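Local coordinates for protein BT_4661 (Bacteroides thetaiotaomicron, PDB 4AK2) that binds heparin and heparan sulphate as a SusE-like surface glycan-binding protein, here represented by its C-terminal ligand-binding domain, at residues T8-G13 and V107-F112; C89-V94 and P271-F276. All blocks are in the same frame, centred on the assembly; numbering follows the deposited sequence. Where two conformers were deposited one is given.

Contact 1 of 2, residues T8-G13 and V107-F112; sequences TYFRYG and VKQPVF
Val107 meets both Thr8 and Phe10. Its CG1 lies against Thr8 O, and its own carbonyl oxygen sits at the edge of the Phe10 ring, near the ring plane, with Phe10 CE2 to Val107 O at 3.5 Å. Gln109 makes both hydrogen bonds of the contact. Its CG is anti to the carbonyl carbon (chi1 -58°) and the chain beyond is extended, which brings the amide to the backbone of Phe10. Phe10 N donates to Gln109 OE1 at 3.0 Å in a fairly straight bond (161°). Gln109 NE2 donates to Phe10 O at 2.8 Å, from above that carbonyl plane. Gln109 OE1 also accepts from a water, at 2.7 Å, that donates in turn to Thr8 O. The same amide lies stacked on the Phe10 ring, the two planes only 12° apart, with Gln109 CD over the ring centre. Gln109 CG adds an off-centre CH-pi contact. Further on, Val111 CG2 packs obliquely against the Tyr12 ring, 3.9 Å from Tyr12 CD1. Trp57 meets Phe10 edge-to-face, and the Tyr12 hydroxyl bonds to Gly77 O. One glutamine side chain thus takes the place of backbone pairing between the short strand 10-11 and strand 105-115. The stack holds the amide flat on the ring. The two bonds, and the water that donates to OE1, set which end is OE1 and which NE2.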
loop_
_atom_site.group_PDB
_atom_site.type_symbol
_atom_site.label_atom_id
_atom_site.label_comp_id
_atom_site.label_asym_id
_atom_site.label_seq_id
_atom_site.Cartn_x
_atom_site.Cartn_y
_atom_site.Cartn_z
ATOM N N THR A 8 -18.294 10.624 9.412
ATOM C CA THR A 8 -17.317 9.550 9.645
ATOM C C THR A 8 -16.488 9.113 8.449
ATOM O O THR A 8 -15.486 8.419 8.648
ATOM C CB THR A 8 -17.986 8.296 10.223
ATOM O OG1 THR A 8 -18.769 7.675 9.188
ATOM C CG2 THR A 8 -18.826 8.647 11.439
ATOM N N TYR A 9 -16.866 9.490 7.224
ATOM C CA TYR A 9 -16.107 9.013 6.051
ATOM C C TYR A 9 -16.294 9.929 4.844
ATOM O O TYR A 9 -17.317 10.639 4.739
ATOM C CB TYR A 9 -16.413 7.526 5.673
ATOM C CG TYR A 9 -17.765 7.367 5.016
ATOM C CD1 TYR A 9 -17.918 7.542 3.638
ATOM C CD2 TYR A 9 -18.911 7.048 5.772
ATOM C CE1 TYR A 9 -19.165 7.414 3.022
ATOM C CE2 TYR A 9 -20.157 6.923 5.165
ATOM C CZ TYR A 9 -20.285 7.086 3.803
ATOM O OH TYR A 9 -21.506 6.954 3.219
ATOM N N PHE A 10 -15.348 9.829 3.901
ATOM C CA PHE A 10 -15.559 10.220 2.516
ATOM C C PHE A 10 -14.997 9.095 1.675
ATOM O O PHE A 10 -14.347 8.162 2.228
ATOM C CB PHE A 10 -14.825 11.558 2.201
ATOM C CG PHE A 10 -13.393 11.570 2.611
ATOM C CD1 PHE A 10 -12.407 11.064 1.770
ATOM C CD2 PHE A 10 -13.033 12.074 3.849
ATOM C CE1 PHE A 10 -11.051 11.075 2.154
ATOM C CE2 PHE A 10 -11.692 12.091 4.264
ATOM C CZ PHE A 10 -10.711 11.586 3.412
ATOM N N ARG A 11 -15.228 9.142 0.363
ATOM C CA ARG A 11 -14.600 8.167 -0.529
ATOM C C ARG A 11 -14.211 8.881 -1.808
ATOM O O ARG A 11 -14.997 9.707 -2.312
ATOM C CB ARG A 11 -15.527 6.976 -0.901
ATOM C CG ARG A 11 -16.155 6.286 0.273
ATOM C CD ARG A 11 -16.943 5.035 -0.121
ATOM N NE ARG A 11 -17.527 4.425 1.080
ATOM C CZ ARG A 11 -18.832 4.367 1.344
ATOM N NH1 ARG A 11 -19.727 4.811 0.466
ATOM N NH2 ARG A 11 -19.249 3.850 2.491
ATOM N N TYR A 12 -13.085 8.458 -2.367
ATOM C CA TYR A 12 -12.678 8.779 -3.705
ATOM C C TYR A 12 -12.943 7.607 -4.683
ATOM O O TYR A 12 -13.017 7.828 -5.892
ATOM C CB TYR A 12 -11.195 9.086 -3.755
ATOM C CG TYR A 12 -10.830 10.474 -3.238
ATOM C CD1 TYR A 12 -10.753 10.720 -1.870
ATOM C CD2 TYR A 12 -10.567 11.545 -4.120
ATOM C CE1 TYR A 12 -10.411 11.963 -1.364
ATOM C CE2 TYR A 12 -10.176 12.807 -3.615
ATOM C CZ TYR A 12 -10.147 13.017 -2.242
ATOM O OH TYR A 12 -9.787 14.245 -1.724
ATOM N N GLY A 13 -13.074 6.364 -4.170
ATOM C CA GLY A 13 -13.208 5.225 -5.084
ATOM C C GLY A 13 -11.917 4.848 -5.780
ATOM O O GLY A 13 -10.838 4.943 -5.209
ATOM N N VAL A 107 -11.895 14.030 9.543
ATOM C CA VAL A 107 -11.723 12.615 9.245
ATOM C C VAL A 107 -10.531 12.508 8.298
ATOM O O VAL A 107 -10.464 13.266 7.319
ATOM C CB VAL A 107 -12.978 12.078 8.537
ATOM C CG1 VAL A 107 -12.722 10.673 7.945
ATOM C CG2 VAL A 107 -14.146 12.011 9.512
ATOM N N LYS A 108 -9.615 11.590 8.591
ATOM C CA LYS A 108 -8.441 11.395 7.746
ATOM C C LYS A 108 -8.463 9.963 7.182
ATOM O O LYS A 108 -8.821 8.998 7.881
ATOM C CB LYS A 108 -7.085 11.736 8.446
ATOM C CG LYS A 108 -6.561 10.747 9.497
ATOM C CD LYS A 108 -5.287 11.218 10.218
ATOM N N GLN A 109 -8.068 9.834 5.919
ATOM C CA GLN A 109 -8.036 8.513 5.233
ATOM C C GLN A 109 -6.910 8.516 4.209
ATOM O O GLN A 109 -6.605 9.553 3.646
ATOM C CB GLN A 109 -9.323 8.283 4.445
ATOM C CG GLN A 109 -10.614 8.334 5.278
ATOM C CD GLN A 109 -11.884 8.179 4.485
ATOM O OE1 GLN A 109 -12.990 8.300 5.049
ATOM N NE2 GLN A 109 -11.749 7.848 3.217
ATOM N N PRO A 110 -6.297 7.363 3.967
ATOM C CA PRO A 110 -5.298 7.294 2.894
ATOM C C PRO A 110 -5.923 7.249 1.491
ATOM O O PRO A 110 -7.077 6.721 1.307
ATOM C CB PRO A 110 -4.583 5.970 3.180
ATOM C CG PRO A 110 -5.694 5.109 3.768
ATOM C CD PRO A 110 -6.526 6.050 4.622
ATOM N N VAL A 111 -5.199 7.733 0.492
ATOM C CA VAL A 111 -5.448 7.513 -0.913
ATOM C C VAL A 111 -4.159 7.009 -1.537
ATOM O O VAL A 111 -3.084 7.604 -1.278
ATOM C CB VAL A 111 -6.007 8.758 -1.643
ATOM C CG1 VAL A 111 -6.264 8.469 -3.127
ATOM C CG2 VAL A 111 -7.245 9.278 -0.932
ATOM N N PHE A 112 -4.209 5.995 -2.373
ATOM C CA PHE A 112 -3.059 5.350 -2.928
ATOM C C PHE A 112 -2.992 5.505 -4.432
ATOM O O PHE A 112 -4.028 5.628 -5.115
ATOM C CB PHE A 112 -3.093 3.872 -2.579
ATOM C CG PHE A 112 -3.098 3.580 -1.103
ATOM C CD1 PHE A 112 -4.308 3.490 -0.408
ATOM C CD2 PHE A 112 -1.927 3.279 -0.406
ATOM C CE1 PHE A 112 -4.336 3.160 0.929
ATOM C CE2 PHE A 112 -1.956 2.974 0.949
ATOM C CZ PHE A 112 -3.182 2.858 1.628
HETATM O O HOH W 1 -13.251 7.254 7.510
#

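Contact 2 of 2, residues C89-V94 and P271-F276; sequences CGMVMV and PIFIWF
Phe273 and Met91 form the sulfur-aromatic part of this contact. Met91 has two conformers; in the one described, Met91 SD lies 4.7 Å from the centroid of the Phe273 ring, 38° off the ring normal, in an oblique Met-aromatic contact. There the two side chains cross at about a right angle, and SD approaches CE1 and CZ of the ring. Apolar packing makes up most of the rest. Met91 CB is 3.7 Å from Phe273 CZ, and Cys89 CB is 3.8 Å from Phe273 CD2. The CD2-CE2-CZ side of the ring rests against both residues, and CE2 nears Gly90 O. An alanine at Phe273 would probably open a gap beside Cys89 CB and Met91 CB and, in this conformer, leave the Met91 sulfur without its aromatic partner. Cys89 SG makes a separate contact with backbone, 3.6 Å from Pro271 C. No hydrogen bond joins the two segments. Strands 89-94 and 273-276 run at 36° to each other, 9.5 Å apart at their closest, so side chains bridge two sheets. Strand 89-98 lies between strands 105-115 and 56-63 in one sheet. Strand 268-276 pairs with 131-134 and 241-254 in the other, and Phe112 of strand 105-115 also meets the Phe273 ring.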
loop_
_atom_site.group_PDB
_atom_site.type_symbol
_atom_site.label_atom_id
_atom_site.label_comp_id
_atom_site.label_asym_id
_atom_site.label_seq_id
_atom_site.Cartn_x
_atom_site.Cartn_y
_atom_site.Cartn_z
ATOM N N CYS A 89 4.429 2.787 -6.288
ATOM C CA CYS A 89 3.227 3.317 -5.681
ATOM C C CYS A 89 3.543 4.497 -4.794
ATOM O O CYS A 89 4.647 4.624 -4.250
ATOM C CB CYS A 89 2.537 2.244 -4.830
ATOM S SG CYS A 89 1.818 0.865 -5.736
ATOM N N GLY A 90 2.539 5.352 -4.630
ATOM C CA GLY A 90 2.608 6.457 -3.688
ATOM C C GLY A 90 1.402 6.417 -2.765
ATOM O O GLY A 90 0.397 5.690 -3.009
ATOM N N MET A 91 1.428 7.218 -1.714
ATOM C CA MET A 91 0.379 7.249 -0.695
ATOM C C MET A 91 0.249 8.687 -0.177
ATOM O O MET A 91 1.293 9.320 0.109
ATOM C CB MET A 91 0.753 6.300 0.439
ATOM C CG MET A 91 -0.185 6.352 1.625
ATOM S SD MET A 91 0.541 5.424 2.997
ATOM C CE MET A 91 -0.773 5.606 4.199
ATOM N N VAL A 92 -0.958 9.189 -0.043
ATOM C CA VAL A 92 -1.255 10.440 0.613
ATOM C C VAL A 92 -2.234 10.191 1.757
ATOM O O VAL A 92 -2.995 9.201 1.731
ATOM C CB VAL A 92 -1.796 11.549 -0.333
ATOM C CG1 VAL A 92 -0.862 11.771 -1.523
ATOM C CG2 VAL A 92 -3.189 11.188 -0.824
ATOM N N MET A 93 -2.285 11.053 2.751
ATOM C CA MET A 93 -3.366 11.121 3.718
ATOM C C MET A 93 -4.202 12.363 3.424
ATOM O O MET A 93 -3.657 13.482 3.385
ATOM C CB MET A 93 -2.829 11.166 5.153
ATOM C CG MET A 93 -2.193 9.868 5.624
ATOM S SD MET A 93 -3.336 8.440 5.744
ATOM C CE MET A 93 -4.476 9.100 6.941
ATOM N N VAL A 94 -5.510 12.147 3.192
ATOM C CA VAL A 94 -6.475 13.227 2.994
ATOM C C VAL A 94 -7.207 13.499 4.263
ATOM O O VAL A 94 -7.668 12.529 4.915
ATOM C CB VAL A 94 -7.444 12.939 1.855
ATOM C CG1 VAL A 94 -8.499 14.029 1.758
ATOM C CG2 VAL A 94 -6.669 12.777 0.572
ATOM N N PRO A 271 4.995 -2.526 -6.636
ATOM C CA PRO A 271 3.655 -2.547 -7.251
ATOM C C PRO A 271 2.489 -2.681 -6.272
ATOM O O PRO A 271 1.319 -2.677 -6.717
ATOM C CB PRO A 271 3.766 -3.809 -8.138
ATOM C CG PRO A 271 4.583 -4.768 -7.284
ATOM C CD PRO A 271 5.686 -3.836 -6.719
ATOM N N ILE A 272 2.769 -2.856 -4.994
ATOM C CA ILE A 272 1.678 -3.182 -4.051
ATOM C C ILE A 272 1.906 -2.528 -2.689
ATOM O O ILE A 272 3.011 -2.558 -2.147
ATOM C CB ILE A 272 1.488 -4.721 -3.936
ATOM C CG1 ILE A 272 0.231 -5.089 -3.115
ATOM C CG2 ILE A 272 2.704 -5.417 -3.344
ATOM C CD1 ILE A 272 -0.143 -6.573 -3.183
ATOM N N PHE A 273 0.834 -1.986 -2.147
ATOM C CA PHE A 273 0.817 -1.511 -0.782
ATOM C C PHE A 273 0.039 -2.463 0.102
ATOM O O PHE A 273 -1.025 -2.963 -0.344
ATOM C CB PHE A 273 0.162 -0.113 -0.697
ATOM C CG PHE A 273 1.097 1.005 -0.313
ATOM C CD1 PHE A 273 1.549 1.122 0.998
ATOM C CD2 PHE A 273 1.409 1.960 -1.253
ATOM C CE1 PHE A 273 2.405 2.158 1.361
ATOM C CE2 PHE A 273 2.245 3.029 -0.911
ATOM C CZ PHE A 273 2.719 3.124 0.405
ATOM N N ILE A 274 0.522 -2.797 1.279
ATOM C CA ILE A 274 -0.219 -3.626 2.216
ATOM C C ILE A 274 -0.783 -2.710 3.306
ATOM O O ILE A 274 -0.047 -1.954 3.950
ATOM C CB ILE A 274 0.701 -4.664 2.918
ATOM C CG1 ILE A 274 1.553 -5.459 1.928
ATOM C CG2 ILE A 274 -0.134 -5.556 3.845
ATOM C CD1 ILE A 274 0.847 -6.056 0.762
ATOM N N TRP A 275 -2.099 -2.719 3.508
ATOM C CA TRP A 275 -2.744 -1.890 4.495
ATOM C C TRP A 275 -3.287 -2.757 5.587
ATOM O O TRP A 275 -4.260 -3.542 5.330
ATOM C CB TRP A 275 -3.810 -1.004 3.857
ATOM C CG TRP A 275 -4.581 -0.111 4.784
ATOM C CD1 TRP A 275 -4.423 0.085 6.146
ATOM C CD2 TRP A 275 -5.703 0.724 4.394
ATOM N NE1 TRP A 275 -5.366 1.001 6.617
ATOM C CE2 TRP A 275 -6.161 1.404 5.601
ATOM C CE3 TRP A 275 -6.372 0.952 3.191
ATOM C CZ2 TRP A 275 -7.254 2.268 5.584
ATOM C CZ3 TRP A 275 -7.450 1.822 3.171
ATOM C CH2 TRP A 275 -7.881 2.477 4.350
ATOM N N PHE A 276 -2.722 -2.742 6.775
ATOM C CA PHE A 276 -3.133 -3.524 7.935
ATOM C C PHE A 276 -4.171 -2.769 8.726
ATOM O O PHE A 276 -3.991 -1.621 9.107
ATOM C CB PHE A 276 -1.936 -3.746 8.890
ATOM C CG PHE A 276 -0.725 -4.338 8.228
ATOM C CD1 PHE A 276 -0.511 -5.724 8.151
ATOM C CD2 PHE A 276 0.278 -3.495 7.720
ATOM C CE1 PHE A 276 0.614 -6.255 7.562
ATOM C CE2 PHE A 276 1.402 -4.031 7.121
ATOM C CZ PHE A 276 1.585 -5.404 7.034
#

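How the contacts relate
Contacts 1 and 2 have centres 12 Å apart and share one sheet, in which strands 105-115 and 89-98 are antiparallel neighbours. Probable backbone hydrogen bonds join them: Gln109 O to Val94 N and Val111 N to Val92 O, each 2.9 Å. Packing also links them, with Pro110 CG 3.5 Å from Trp275 CH2. Contact 1 attaches the N-terminal segment to this sheet, while contact 2 joins the sheet to the one containing strand 268-276. In contact 2 the Pro271 side chain is about 10 Å from a bound sulphated glucosamine and about 8 Å from a sodium ion. Ser270, just before Pro271, binds a sodium ion together with Asp163.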